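Local coordinates for cellulosomal scaffoldin adaptor protein B (Acetivibrio cellulolyticus, PDB 4UYP) that carries a C-terminal type I dockerin that binds calcium and docks onto a cohesin of the anchoring scaffoldin ScaC, linking cellulosome components to the cell surface, at residues L20-D23 and Y24-K28. The protein carries 2 engineered substitutions. Sequence-based numbering, arbitrary orientation. Where two conformers were deposited one is given.
Sequences LIRD and YVLGK
D23 and K28 meet where helix 15-26 of this calcium-binding dockerin ends in a Schellman motif. The tight part is backbone: K28 N donates to D23 O at 3.0 Å in a bent bond (130° at the hydrogen), while G27 N reaches back to Y24 O at 3.1 Å. The chain leaves the helix at G27, whose positive phi (91°) would press a beta carbon against the preceding carbonyl oxygen; glycine, having none, suits the place. Immediately before the turn the regular i to i+4 ladder still holds, L26 N donating to R22 O at 2.8 Å.

The side chains divide by face. I21, a branched hydrocarbon, points inward against V57 of helix 51-61 and A41, joining this helix to the other calcium-binding half of the domain, and the ring of Y24 lies nearly parallel to that of F32. R22 and L26 run side by side on the face that meets the cohesin of the scaffoldin ScaC chain, the arginine CG resting 3.9 Å from CD1 of the leucine. With CG anti to the backbone N (chi1 -178°), the arginine sends its aliphatic stem along L26 before bending at chi3, and its NH1 forms a salt bridge with E78 of the ScaC chain. One residue thus supplies both an apolar stem and a charged end.

Looser is the polar end of exposed K28, on the solvent side. A long, flexible amine and a short carboxylate suit such a helix end, where water can mediate between opposite charges. In this one of its two conformers the extended lysine runs alongside D23, CD 3.8 Å from OD1, yet NZ stays 4.7 Å from D23 OD1; here a water bridges them, donating to D23 OD1 at 2.6 Å and accepting from K28 NZ.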
ATOM      1  N   LEU B  20       1.391   1.613  21.409  1.00 11.31           N
ATOM      2  CA  LEU B  20       1.784   0.460  20.640  1.00 10.85           C
ATOM      3  C   LEU B  20       0.838   0.154  19.526  1.00 10.96           C
ATOM      4  O   LEU B  20       1.247  -0.195  18.396  1.00 11.01           O
ATOM      5  CB  LEU B  20       1.967  -0.771  21.510  1.00 13.33           C
ATOM      6  CG  LEU B  20       3.099  -0.597  22.507  1.00 15.69           C
ATOM      7  CD1 LEU B  20       3.111  -1.757  23.528  1.00 18.06           C
ATOM      8  CD2 LEU B  20       4.424  -0.760  21.713  1.00 20.35           C
ATOM      9  N   ILE B  21      -0.505   0.292  19.751  1.00 10.85           N
ATOM     10  CA  ILE B  21      -1.437   0.081  18.675  1.00 10.14           C
ATOM     11  C   ILE B  21      -1.191   1.153  17.591  1.00 10.54           C
ATOM     12  O   ILE B  21      -1.223   0.806  16.378  1.00 10.22           O
ATOM     13  CB  ILE B  21      -2.878   0.191  19.179  1.00 10.51           C
ATOM     14  CG1 ILE B  21      -3.149  -0.942  20.197  1.00 12.86           C
ATOM     15  CG2 ILE B  21      -3.838   0.031  18.035  1.00 10.97           C
ATOM     16  CD1 ILE B  21      -4.548  -0.856  20.857  1.00 12.11           C
ATOM     17  N   ARG B  22      -0.991   2.410  18.000  1.00 10.20           N
ATOM     18  CA  ARG B  22      -0.658   3.445  16.997  1.00  9.69           C
ATOM     19  C   ARG B  22       0.655   3.070  16.192  1.00  9.61           C
ATOM     20  O   ARG B  22       0.677   3.261  14.941  1.00 10.41           O
ATOM     21  CB  ARG B  22      -0.572   4.785  17.714  1.00  9.88           C
ATOM     22  CG  ARG B  22      -0.267   5.938  16.719  1.00 10.15           C
ATOM     23  CD  ARG B  22      -0.269   7.246  17.495  1.00 10.68           C
ATOM     24  NE  ARG B  22       0.903   7.322  18.379  1.00 11.19           N
ATOM     25  CZ  ARG B  22       0.976   8.150  19.412  1.00 13.18           C
ATOM     26  NH1 ARG B  22      -0.039   8.891  19.826  1.00 14.00           N
ATOM     27  NH2 ARG B  22       2.145   8.215  20.032  1.00 15.05           N
ATOM     28  N   ASP B  23       1.635   2.498  16.863  1.00  9.80           N
ATOM     29  CA  ASP B  23       2.895   2.092  16.144  1.00 10.88           C
ATOM     30  C   ASP B  23       2.512   1.081  15.124  1.00 12.12           C
ATOM     31  O   ASP B  23       3.117   1.069  14.005  1.00 11.35           O
ATOM     32  CB  ASP B  23       3.898   1.475  17.123  1.00 12.67           C
ATOM     33  CG  ASP B  23       4.614   2.463  17.952  1.00 17.27           C
ATOM     34  OD1 ASP B  23       4.545   3.671  17.725  1.00 18.42           O
ATOM     35  OD2 ASP B  23       5.256   1.865  18.932  1.00 22.78           O
ATOM     36  N   TYR B  24       1.599   0.113  15.402  1.00 10.42           N
ATOM     37  CA  TYR B  24       1.208  -0.844  14.388  1.00 11.07           C
ATOM     38  C   TYR B  24       0.492  -0.231  13.182  1.00 10.02           C
ATOM     39  O   TYR B  24       0.772  -0.540  11.998  1.00 13.00           O
ATOM     40  CB  TYR B  24       0.260  -1.908  15.056  1.00 12.92           C
ATOM     41  CG  TYR B  24      -0.054  -3.088  14.220  1.00 12.29           C
ATOM     42  CD1 TYR B  24      -1.124  -3.082  13.310  1.00 13.85           C
ATOM     43  CD2 TYR B  24       0.778  -4.248  14.307  1.00 15.47           C
ATOM     44  CE1 TYR B  24      -1.388  -4.175  12.484  1.00 15.15           C
ATOM     45  CE2 TYR B  24       0.416  -5.341  13.537  1.00 15.08           C
ATOM     46  CZ  TYR B  24      -0.604  -5.285  12.605  1.00 15.84           C
ATOM     47  OH  TYR B  24      -0.834  -6.427  11.821  1.00 17.98           O
ATOM     48  N   VAL B  25      -0.465   0.689  13.471  1.00 10.03           N
ATOM     49  CA  VAL B  25      -1.145   1.377  12.413  1.00 10.03           C
ATOM     50  C   VAL B  25      -0.184   2.193  11.518  1.00  9.94           C
ATOM     51  O   VAL B  25      -0.353   2.226  10.273  1.00 11.27           O
ATOM     52  CB  VAL B  25      -2.268   2.234  13.046  1.00 10.31           C
ATOM     53  CG1 VAL B  25      -2.931   3.028  11.919  1.00 11.98           C
ATOM     54  CG2 VAL B  25      -3.309   1.355  13.731  1.00 11.05           C
ATOM     55  N   LEU B  26       0.776   2.835  12.162  1.00  9.53           N
ATOM     56  CA  LEU B  26       1.816   3.633  11.451  1.00  9.32           C
ATOM     57  C   LEU B  26       2.740   2.766  10.623  1.00 11.36           C
ATOM     58  O   LEU B  26       3.436   3.281   9.721  1.00 10.62           O
ATOM     59  CB  LEU B  26       2.605   4.446  12.443  1.00  9.61           C
ATOM     60  CG  LEU B  26       1.934   5.706  13.086  1.00  9.89           C
ATOM     61  CD1 LEU B  26       2.719   6.178  14.293  1.00 10.58           C
ATOM     62  CD2 LEU B  26       1.736   6.795  12.049  1.00  9.93           C
ATOM     63  N   GLY B  27       2.825   1.486  10.955  1.00 11.53           N
ATOM     64  CA  GLY B  27       3.781   0.613  10.240  1.00 11.20           C
ATOM     65  C   GLY B  27       5.128   0.568  10.896  1.00 11.97           C
ATOM     66  O   GLY B  27       6.046  -0.039  10.294  1.00 13.55           O
ATOM     67  N   LYS B  28       5.349   1.146  12.072  1.00 12.13           N
ATOM     68  CA  LYS B  28       6.623   1.054  12.767  0.50 13.12           C
ATOM     69  C   LYS B  28       6.872  -0.375  13.271  1.00 14.39           C
ATOM     70  O   LYS B  28       8.043  -0.807  13.356  1.00 17.32           O
ATOM     71  CB  LYS B  28       6.501   2.009  13.902  0.50 15.19           C
ATOM     72  CG  LYS B  28       7.763   2.157  14.661  0.50 16.35           C
ATOM     73  CD  LYS B  28       7.699   3.285  15.643  0.50 19.21           C
ATOM     74  CE  LYS B  28       8.940   3.292  16.506  0.50 21.58           C
ATOM     75  NZ  LYS B  28       9.075   4.712  16.911  0.50 21.22           N
TER
HETATM   76  O   HOH W   1       6.539   5.069  18.495  1.00 23.26           O